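Local coordinates for glucose-6-phosphate dehydrogenase (Trypanosoma cruzi, PDB 5AQ1), which catalyses the oxidation of glucose 6-phosphate with reduction of NADP+ to NADPH, the entry reaction of the pentose phosphate pathway, at residues B[240-245]-B[358-363]; B[346-351]-B[498-503]; B[123-128]-B[142-147]. All coordinates share one frame; numbering follows the deposited sequence.

Contact 1: B[240-245]-B[358-363]; sequences IACVQI and GVPFII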
loop_
_atom_site.group_PDB
_atom_site.type_symbol
_atom_site.label_atom_id
_atom_site.label_comp_id
_atom_site.label_asym_id
_atom_site.label_seq_id
_atom_site.Cartn_x
_atom_site.Cartn_y
_atom_site.Cartn_z
ATOM N N ILE B 240 6.037 -4.598 -8.308
ATOM C CA ILE B 240 7.055 -4.971 -9.294
ATOM C C ILE B 240 7.473 -6.433 -9.130
ATOM O O ILE B 240 7.838 -6.871 -8.037
ATOM C CB ILE B 240 8.292 -4.055 -9.208
ATOM C CG1 ILE B 240 7.907 -2.624 -9.584
ATOM C CG2 ILE B 240 9.394 -4.555 -10.132
ATOM C CD1 ILE B 240 8.990 -1.598 -9.332
ATOM N N ALA B 241 7.413 -7.170 -10.236
ATOM C CA ALA B 241 7.781 -8.582 -10.268
ATOM C C ALA B 241 9.233 -8.784 -10.688
ATOM O O ALA B 241 9.899 -9.689 -10.194
ATOM C CB ALA B 241 6.865 -9.335 -11.222
ATOM N N CYS B 242 9.711 -7.953 -11.612
ATOM C CA CYS B 242 11.045 -8.113 -12.173
ATOM C C CYS B 242 11.508 -6.843 -12.890
ATOM O O CYS B 242 10.709 -6.160 -13.537
ATOM C CB CYS B 242 11.051 -9.286 -13.154
ATOM S SG CYS B 242 12.655 -9.584 -13.927
ATOM N N VAL B 243 12.799 -6.536 -12.773
ATOM C CA VAL B 243 13.407 -5.392 -13.460
ATOM C C VAL B 243 14.549 -5.877 -14.351
ATOM O O VAL B 243 15.454 -6.567 -13.879
ATOM C CB VAL B 243 13.949 -4.353 -12.459
ATOM C CG1 VAL B 243 14.678 -3.229 -13.183
ATOM C CG2 VAL B 243 12.819 -3.792 -11.610
ATOM N N GLN B 244 14.498 -5.521 -15.633
ATOM C CA GLN B 244 15.529 -5.914 -16.590
ATOM C C GLN B 244 16.206 -4.682 -17.182
ATOM O O GLN B 244 15.534 -3.753 -17.629
ATOM C CB GLN B 244 14.934 -6.765 -17.711
ATOM C CG GLN B 244 15.979 -7.517 -18.525
ATOM C CD GLN B 244 15.402 -8.210 -19.743
ATOM O OE1 GLN B 244 15.486 -9.427 -19.873
ATOM N NE2 GLN B 244 14.820 -7.434 -20.644
ATOM N N ILE B 245 17.537 -4.685 -17.171
ATOM C CA ILE B 245 18.338 -3.626 -17.783
ATOM C C ILE B 245 19.179 -4.264 -18.884
ATOM O O ILE B 245 19.957 -5.187 -18.623
ATOM C CB ILE B 245 19.245 -2.932 -16.745
ATOM C CG1 ILE B 245 18.396 -2.324 -15.621
ATOM C CG2 ILE B 245 20.071 -1.840 -17.408
ATOM C CD1 ILE B 245 19.188 -1.884 -14.407
ATOM N N GLY B 358 13.080 -9.736 -2.758
ATOM C CA GLY B 358 12.421 -10.722 -3.601
ATOM C C GLY B 358 12.245 -10.327 -5.058
ATOM O O GLY B 358 11.714 -11.114 -5.842
ATOM N N VAL B 359 12.683 -9.124 -5.429
ATOM C CA VAL B 359 12.546 -8.640 -6.801
ATOM C C VAL B 359 13.856 -8.882 -7.540
ATOM O O VAL B 359 14.857 -8.231 -7.249
ATOM C CB VAL B 359 12.209 -7.136 -6.843
ATOM C CG1 VAL B 359 11.995 -6.666 -8.277
ATOM C CG2 VAL B 359 10.974 -6.850 -6.008
ATOM N N PRO B 360 13.862 -9.826 -8.494
ATOM C CA PRO B 360 15.087 -10.081 -9.246
ATOM C C PRO B 360 15.438 -8.944 -10.208
ATOM O O PRO B 360 14.567 -8.428 -10.916
ATOM C CB PRO B 360 14.756 -11.356 -10.026
ATOM C CG PRO B 360 13.277 -11.318 -10.189
ATOM C CD PRO B 360 12.765 -10.711 -8.919
ATOM N N PHE B 361 16.714 -8.570 -10.226
ATOM C CA PHE B 361 17.220 -7.584 -11.174
ATOM C C PHE B 361 18.087 -8.277 -12.207
ATOM O O PHE B 361 19.137 -8.820 -11.871
ATOM C CB PHE B 361 18.010 -6.502 -10.448
ATOM C CG PHE B 361 17.140 -5.510 -9.749
ATOM C CD1 PHE B 361 16.669 -5.764 -8.469
ATOM C CD2 PHE B 361 16.770 -4.336 -10.376
ATOM C CE1 PHE B 361 15.858 -4.851 -7.823
ATOM C CE2 PHE B 361 15.958 -3.420 -9.736
ATOM C CZ PHE B 361 15.502 -3.677 -8.457
ATOM N N ILE B 362 17.633 -8.258 -13.459
ATOM C CA ILE B 362 18.356 -8.873 -14.563
ATOM C C ILE B 362 19.164 -7.806 -15.286
ATOM O O ILE B 362 18.599 -6.888 -15.877
ATOM C CB ILE B 362 17.404 -9.524 -15.589
ATOM C CG1 ILE B 362 16.329 -10.373 -14.904
ATOM C CG2 ILE B 362 18.191 -10.365 -16.588
ATOM C CD1 ILE B 362 16.875 -11.476 -14.028
ATOM N N ILE B 363 20.485 -7.920 -15.227
ATOM C CA ILE B 363 21.369 -7.032 -15.975
ATOM C C ILE B 363 21.941 -7.833 -17.129
ATOM O O ILE B 363 22.560 -8.875 -16.905
ATOM C CB ILE B 363 22.558 -6.526 -15.127
ATOM C CG1 ILE B 363 22.106 -6.047 -13.740
ATOM C CG2 ILE B 363 23.309 -5.428 -15.877
ATOM C CD1 ILE B 363 21.422 -4.700 -13.733
#

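Contact 2: B[346-351]-B[498-503]; sequences VLRLHV and QEFIRI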
loop_
_atom_site.group_PDB
_atom_site.type_symbol
_atom_site.label_atom_id
_atom_site.label_comp_id
_atom_site.label_asym_id
_atom_site.label_seq_id
_atom_site.Cartn_x
_atom_site.Cartn_y
_atom_site.Cartn_z
ATOM N N VAL B 346 24.716 -12.169 -18.760
ATOM C CA VAL B 346 23.467 -11.920 -18.043
ATOM C C VAL B 346 23.716 -12.187 -16.570
ATOM O O VAL B 346 24.219 -13.244 -16.211
ATOM C CB VAL B 346 22.319 -12.854 -18.474
ATOM C CG1 VAL B 346 21.017 -12.426 -17.809
ATOM C CG2 VAL B 346 22.155 -12.861 -19.979
ATOM N N LEU B 347 23.356 -11.226 -15.724
ATOM C CA LEU B 347 23.495 -11.350 -14.277
ATOM C C LEU B 347 22.123 -11.258 -13.623
ATOM O O LEU B 347 21.268 -10.510 -14.096
ATOM C CB LEU B 347 24.383 -10.222 -13.741
ATOM C CG LEU B 347 25.893 -10.447 -13.680
ATOM C CD1 LEU B 347 26.444 -11.056 -14.955
ATOM C CD2 LEU B 347 26.591 -9.133 -13.378
ATOM N N ARG B 348 21.913 -12.024 -12.552
ATOM C CA ARG B 348 20.775 -11.807 -11.664
ATOM C C ARG B 348 21.288 -11.250 -10.343
ATOM O O ARG B 348 22.055 -11.910 -9.639
ATOM C CB ARG B 348 19.984 -13.095 -11.416
ATOM C CG ARG B 348 18.833 -12.910 -10.428
ATOM C CD ARG B 348 17.869 -14.090 -10.395
ATOM N NE ARG B 348 18.424 -15.256 -9.703
ATOM C CZ ARG B 348 18.597 -16.472 -10.230
ATOM N NH1 ARG B 348 18.251 -16.748 -11.486
ATOM N NH2 ARG B 348 19.117 -17.436 -9.479
ATOM N N LEU B 349 20.861 -10.034 -10.015
ATOM C CA LEU B 349 21.237 -9.391 -8.762
ATOM C C LEU B 349 20.035 -9.270 -7.837
ATOM O O LEU B 349 18.887 -9.242 -8.288
ATOM C CB LEU B 349 21.820 -8.003 -9.028
ATOM C CG LEU B 349 22.982 -7.937 -10.024
ATOM C CD1 LEU B 349 23.428 -6.497 -10.213
ATOM C CD2 LEU B 349 24.152 -8.802 -9.581
ATOM N N HIS B 350 20.320 -9.205 -6.541
ATOM C CA HIS B 350 19.312 -8.968 -5.520
ATOM C C HIS B 350 19.694 -7.717 -4.740
ATOM O O HIS B 350 20.850 -7.556 -4.344
ATOM C CB HIS B 350 19.227 -10.164 -4.566
ATOM C CG HIS B 350 18.978 -11.467 -5.256
ATOM N ND1 HIS B 350 17.764 -11.782 -5.833
ATOM C CD2 HIS B 350 19.788 -12.530 -5.475
ATOM C CE1 HIS B 350 17.837 -12.985 -6.375
ATOM N NE2 HIS B 350 19.053 -13.462 -6.168
ATOM N N VAL B 351 18.727 -6.830 -4.533
ATOM C CA VAL B 351 18.912 -5.675 -3.662
ATOM C C VAL B 351 18.252 -6.003 -2.329
ATOM O O VAL B 351 17.030 -6.158 -2.264
ATOM C CB VAL B 351 18.285 -4.404 -4.263
ATOM C CG1 VAL B 351 18.600 -3.192 -3.399
ATOM C CG2 VAL B 351 18.784 -4.185 -5.685
ATOM N N GLN B 498 18.667 -17.052 -22.376
ATOM C CA GLN B 498 17.211 -16.867 -22.369
ATOM C C GLN B 498 16.522 -17.733 -21.323
ATOM O O GLN B 498 15.573 -17.292 -20.678
ATOM C CB GLN B 498 16.608 -17.155 -23.751
ATOM C CG GLN B 498 16.946 -16.114 -24.810
ATOM C CD GLN B 498 16.505 -14.707 -24.426
ATOM O OE1 GLN B 498 15.531 -14.524 -23.689
ATOM N NE2 GLN B 498 17.227 -13.705 -24.923
ATOM N N GLU B 499 16.998 -18.963 -21.161
ATOM C CA GLU B 499 16.454 -19.857 -20.146
ATOM C C GLU B 499 16.767 -19.331 -18.746
ATOM O O GLU B 499 15.920 -19.384 -17.858
ATOM C CB GLU B 499 16.997 -21.279 -20.331
ATOM C CG GLU B 499 16.456 -22.314 -19.348
ATOM C CD GLU B 499 14.935 -22.355 -19.277
ATOM O OE1 GLU B 499 14.262 -22.063 -20.292
ATOM O OE2 GLU B 499 14.409 -22.689 -18.195
ATOM N N PHE B 500 17.978 -18.810 -18.561
ATOM C CA PHE B 500 18.360 -18.185 -17.294
ATOM C C PHE B 500 17.464 -16.990 -16.965
ATOM O O PHE B 500 17.056 -16.818 -15.817
ATOM C CB PHE B 500 19.827 -17.750 -17.323
ATOM C CG PHE B 500 20.270 -17.032 -16.079
ATOM C CD1 PHE B 500 20.477 -17.729 -14.899
ATOM C CD2 PHE B 500 20.474 -15.657 -16.088
ATOM C CE1 PHE B 500 20.883 -17.070 -13.747
ATOM C CE2 PHE B 500 20.882 -14.993 -14.942
ATOM C CZ PHE B 500 21.086 -15.701 -13.769
ATOM N N ILE B 501 17.167 -16.173 -17.973
ATOM C CA ILE B 501 16.284 -15.020 -17.797
ATOM C C ILE B 501 14.879 -15.471 -17.401
ATOM O O ILE B 501 14.269 -14.889 -16.502
ATOM C CB ILE B 501 16.230 -14.142 -19.071
ATOM C CG1 ILE B 501 17.563 -13.411 -19.254
ATOM C CG2 ILE B 501 15.100 -13.121 -18.989
ATOM C CD1 ILE B 501 17.757 -12.787 -20.621
ATOM N N ARG B 502 14.379 -16.511 -18.064
ATOM C CA ARG B 502 13.028 -17.003 -17.815
ATOM C C ARG B 502 12.861 -17.504 -16.380
ATOM O O ARG B 502 11.918 -17.105 -15.698
ATOM C CB ARG B 502 12.661 -18.111 -18.805
ATOM C CG ARG B 502 11.179 -18.463 -18.818
ATOM C CD ARG B 502 10.912 -19.788 -19.520
ATOM N NE ARG B 502 11.575 -20.905 -18.848
ATOM C CZ ARG B 502 11.179 -21.451 -17.697
ATOM N NH1 ARG B 502 10.101 -21.004 -17.054
ATOM N NH2 ARG B 502 11.869 -22.461 -17.178
ATOM N N ILE B 503 13.777 -18.355 -15.917
ATOM C CA ILE B 503 13.679 -18.899 -14.559
ATOM C C ILE B 503 13.957 -17.833 -13.502
ATOM O O ILE B 503 13.533 -17.970 -12.357
ATOM C CB ILE B 503 14.604 -20.118 -14.305
ATOM C CG1 ILE B 503 16.083 -19.716 -14.235
ATOM C CG2 ILE B 503 14.381 -21.205 -15.348
ATOM C CD1 ILE B 503 16.799 -20.307 -13.037
#

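Contact 3: B[123-128]-B[142-147]; sequences RLNERI and GNRLFY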
loop_
_atom_site.group_PDB
_atom_site.type_symbol
_atom_site.label_atom_id
_atom_site.label_comp_id
_atom_site.label_asym_id
_atom_site.label_seq_id
_atom_site.Cartn_x
_atom_site.Cartn_y
_atom_site.Cartn_z
ATOM N N ARG B 123 55.005 25.066 -18.873
ATOM C CA ARG B 123 54.669 25.658 -20.171
ATOM C C ARG B 123 53.157 25.750 -20.355
ATOM O O ARG B 123 52.646 26.771 -20.823
ATOM C CB ARG B 123 55.281 24.854 -21.323
ATOM C CG ARG B 123 56.774 25.066 -21.509
ATOM C CD ARG B 123 57.383 24.090 -22.508
ATOM N NE ARG B 123 56.740 24.153 -23.823
ATOM C CZ ARG B 123 55.983 23.195 -24.371
ATOM N NH1 ARG B 123 55.747 22.043 -23.741
ATOM N NH2 ARG B 123 55.457 23.388 -25.575
ATOM N N LEU B 124 52.454 24.675 -19.995
ATOM C CA LEU B 124 50.989 24.632 -20.068
ATOM C C LEU B 124 50.362 25.743 -19.231
ATOM O O LEU B 124 49.480 26.464 -19.703
ATOM C CB LEU B 124 50.469 23.268 -19.596
ATOM C CG LEU B 124 48.949 23.057 -19.508
ATOM C CD1 LEU B 124 48.261 23.336 -20.836
ATOM C CD2 LEU B 124 48.633 21.646 -19.035
ATOM N N ASN B 125 50.830 25.875 -17.993
ATOM C CA ASN B 125 50.366 26.927 -17.093
ATOM C C ASN B 125 50.523 28.320 -17.704
ATOM O O ASN B 125 49.617 29.151 -17.623
ATOM C CB ASN B 125 51.131 26.847 -15.772
ATOM C CG ASN B 125 50.623 27.834 -14.739
ATOM O OD1 ASN B 125 49.520 27.690 -14.223
ATOM N ND2 ASN B 125 51.431 28.837 -14.425
ATOM N N GLU B 126 51.679 28.559 -18.314
ATOM C CA GLU B 126 52.000 29.862 -18.906
ATOM C C GLU B 126 51.127 30.181 -20.108
ATOM O O GLU B 126 50.742 31.333 -20.316
ATOM C CB GLU B 126 53.471 29.904 -19.322
ATOM C CG GLU B 126 54.419 29.932 -18.140
ATOM C CD GLU B 126 55.846 29.597 -18.514
ATOM O OE1 GLU B 126 56.246 29.783 -19.686
ATOM O OE2 GLU B 126 56.574 29.127 -17.615
ATOM N N ARG B 127 50.842 29.160 -20.908
ATOM C CA ARG B 127 49.963 29.309 -22.052
ATOM C C ARG B 127 48.550 29.659 -21.586
ATOM O O ARG B 127 47.879 30.497 -22.191
ATOM C CB ARG B 127 49.954 28.021 -22.868
ATOM C CG ARG B 127 49.102 28.077 -24.122
ATOM C CD ARG B 127 49.555 29.169 -25.084
ATOM N NE ARG B 127 49.286 28.780 -26.466
ATOM C CZ ARG B 127 50.075 27.994 -27.201
ATOM N NH1 ARG B 127 51.214 27.507 -26.706
ATOM N NH2 ARG B 127 49.724 27.692 -28.446
ATOM N N ILE B 128 48.116 29.018 -20.503
ATOM C CA ILE B 128 46.830 29.334 -19.890
ATOM C C ILE B 128 46.848 30.762 -19.356
ATOM O O ILE B 128 45.900 31.514 -19.576
ATOM C CB ILE B 128 46.471 28.351 -18.754
ATOM C CG1 ILE B 128 46.209 26.953 -19.323
ATOM C CG2 ILE B 128 45.239 28.829 -17.994
ATOM C CD1 ILE B 128 46.191 25.853 -18.283
ATOM N N GLY B 142 41.044 33.335 -13.747
ATOM C CA GLY B 142 40.319 32.498 -14.702
ATOM C C GLY B 142 40.019 31.109 -14.168
ATOM O O GLY B 142 40.789 30.561 -13.377
ATOM N N ASN B 143 38.895 30.545 -14.603
ATOM C CA ASN B 143 38.513 29.182 -14.237
ATOM C C ASN B 143 39.100 28.189 -15.232
ATOM O O ASN B 143 39.099 28.444 -16.433
ATOM C CB ASN B 143 36.994 29.047 -14.210
ATOM C CG ASN B 143 36.345 29.956 -13.184
ATOM O OD1 ASN B 143 36.714 29.949 -12.010
ATOM N ND2 ASN B 143 35.373 30.745 -13.622
ATOM N N ARG B 144 39.583 27.056 -14.735
ATOM C CA ARG B 144 40.289 26.087 -15.567
ATOM C C ARG B 144 39.633 24.715 -15.499
ATOM O O ARG B 144 39.531 24.131 -14.423
ATOM C CB ARG B 144 41.743 25.975 -15.114
ATOM C CG ARG B 144 42.477 27.303 -15.079
ATOM C CD ARG B 144 43.942 27.125 -14.713
ATOM N NE ARG B 144 44.660 28.398 -14.705
ATOM C CZ ARG B 144 45.967 28.535 -14.490
ATOM N NH1 ARG B 144 46.732 27.475 -14.255
ATOM N NH2 ARG B 144 46.513 29.746 -14.510
ATOM N N LEU B 145 39.186 24.209 -16.648
ATOM C CA LEU B 145 38.641 22.853 -16.750
ATOM C C LEU B 145 39.621 21.973 -17.519
ATOM O O LEU B 145 39.882 22.212 -18.697
ATOM C CB LEU B 145 37.288 22.870 -17.462
ATOM C CG LEU B 145 36.564 21.525 -17.607
ATOM C CD1 LEU B 145 36.044 21.043 -16.268
ATOM C CD2 LEU B 145 35.414 21.641 -18.596
ATOM N N PHE B 146 40.166 20.964 -16.847
ATOM C CA PHE B 146 41.087 20.027 -17.478
ATOM C C PHE B 146 40.335 18.757 -17.849
ATOM O O PHE B 146 39.828 18.059 -16.972
ATOM C CB PHE B 146 42.245 19.695 -16.535
ATOM C CG PHE B 146 43.125 20.874 -16.221
ATOM C CD1 PHE B 146 44.042 21.334 -17.152
ATOM C CD2 PHE B 146 43.042 21.519 -14.994
ATOM C CE1 PHE B 146 44.855 22.419 -16.872
ATOM C CE2 PHE B 146 43.853 22.603 -14.707
ATOM C CZ PHE B 146 44.759 23.056 -15.647
ATOM N N TYR B 147 40.250 18.477 -19.149
ATOM C CA TYR B 147 39.644 17.239 -19.639
ATOM C C TYR B 147 40.750 16.231 -19.942
ATOM O O TYR B 147 41.547 16.442 -20.855
ATOM C CB TYR B 147 38.807 17.496 -20.899
ATOM C CG TYR B 147 37.755 16.430 -21.156
ATOM C CD1 TYR B 147 38.118 15.105 -21.406
ATOM C CD2 TYR B 147 36.397 16.745 -21.151
ATOM C CE1 TYR B 147 37.164 14.128 -21.639
ATOM C CE2 TYR B 147 35.436 15.773 -21.385
ATOM C CZ TYR B 147 35.827 14.467 -21.625
ATOM O OH TYR B 147 34.883 13.497 -21.857
HETATM O O HOH W 1 48.167 30.156 -12.187
#

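Contact 1: B[240-245]-B[358-363]
V243 and F361 meet side by side within the only parallel pairing that strand 240-248 makes in the large mixed sheet of the C-terminal domain. The aromatic ring leans toward the valine, its CD2 3.5 Å from V243 CB, while CE2 also reaches the methyl CG2; the approach to the ring is oblique. F361 has its CG anti to its own carbonyl carbon (chi1 -77°), which carries the ring across toward V243. On the same face of the sheet, I245 and I363 run alongside each other and end methyl to methyl, with I245 CD1 3.7 Å from I363 CD1. On the other face, Q244 CG packs against I362 CB, and C242 SG rests against I362 CG1 at 3.9 Å.

Three backbone hydrogen bonds set this pairing. V243 is held through both of its polar atoms, its N donating to P360 O (3.2 Å) and its O accepting from I362 N (2.8 Å). I362 O then receives I245 N, so I362 bonds the residues before and after its partner Q244, the pattern of parallel strands. The alpha carbons of F361, Q244 and I363 add CH...O contacts to the same carbonyls or to I245 O.

Farther out, F361 touches L278 and T282 of helix 264-282 and meets W356 edge-to-face, whereas I501 of helix 495-504 covers Q244 and I362. A241 and C242 form a classic beta bulge opposite Q379 of the antiparallel neighbour. Ahead of the paired residues the chains stay in touch through V359, whose CG1 packs on I240 CG2, and through the proline ring, where P360 CD lies 3.3 Å from A241 O.

Contact 2: B[346-351]-B[498-503]
The ring of F500 enters from helix 495-504 and is met at its edge by V346 CG1 and the backbone N of R348, both near the ring plane. The guanidinium of R348 comes to the same ring obliquely: the two planes are 24° apart, and R348 NH1 lies 3.5 Å from F500 CE1. The aliphatic root of the arginine also takes part, R348 CB approaching F500 CZ at 3.7 Å, so the side chain touches the ring at two points. A bend at chi3 (74°) in an otherwise extended chain turns the charged end back to the helix.

Apolar packing joins V346 to the helix. V346 CG1 lies 3.7 Å from F500 CD2, and the same methyl touches I501 CG1 at 3.9 Å. A different kind of contact comes from I503, nearly one turn on from F500, whose methyl CD1 approaches the guanidinium obliquely, 4.1 Å from R348 NH1.

This is a helix laid on one face of the mixed sheet and running nearly along the strand beneath it, the short axes 17° apart and 9.3 Å from each other. F500 also touches V314 of the adjacent strand 313-319. The polar end of R348 is tied down beyond the two segments: NH1 bonds S504 OG, at the end of the same helix, and NH2 forms a salt bridge with E312 OE2. The E312 carboxylate, which also accepts from H350 NE2, probably balances the arginine's charge. R348 therefore does two jobs, packing its CB and guanidinium on F500 while NH1 links the strand to the helix end; E312, holding NH2 from outside the helix, probably limits the movement of the guanidinium.

Contact 3: B[123-128]-B[142-147]
N125 and R144 join helix 118-134 to strand 143-148 in the NAD-binding, Rossmann-like domain, where the helix packs on the parallel six-stranded sheet. Their polar contact is a hydrogen bond from R144 NH1 to N125 OD1, 2.8 Å long and nearly straight (166° at the hydrogen). The oxygen sits at the edge of the guanidinium, near its plane, although the amide itself is turned 54° from that plane. Reaching the helix depends on an arginine chain stretched out from CG to NE. A water adds weak links to N125 OD1 and R144 NH2.

Other polar partners hold the guanidinium from further along. R144 NE forms a salt bridge with E132 OE2, also on helix 118-134, and NH1 has a weak bond to A166 O. With several groups gripping it, the buried charge is probably well compensated and its rotation restricted.

The apolar contacts centre on F146. I128 points at the strand and uses both branches, its CD1 meeting F146 CE1 at 3.9 Å. L124, one turn earlier in the helix, approaches the same ring more distantly. L124 and I128 also touch V36 of strand 33-38, and L124 reaches L69 and Y71 of strand 67-72, so the helix spans several strands. The other branch of I128 makes a methyl contact with the charged group: CG2 lies over one face of the guanidinium, 3.4 Å from R144 NE and 3.3 Å above the plane, displaced toward the rim.

How the contacts relate
Contacts 1 and 2 belong to the same sheet and its covering helix, their centres 8 Å apart. Strand 361-366 lies between strands 240-248 and 344-349, and it bonds the latter through I363 O to L347 N (2.7 Å) and F361 O to L349 N (2.8 Å), both probable hydrogen bonds. I362 CG2 also packs on V346 CG1, and I501 touches residues of both contacts. Contact 3 belongs to the other domain, with its centre 46 Å from that of contact 1 and 48 Å from that of contact 2. Neither contact 1 nor contact 3 lines a pocket: the side chain of I245 is about 12 Å from the bound glucose 6-phosphate, and that of L124 about 12 Å from NADPH.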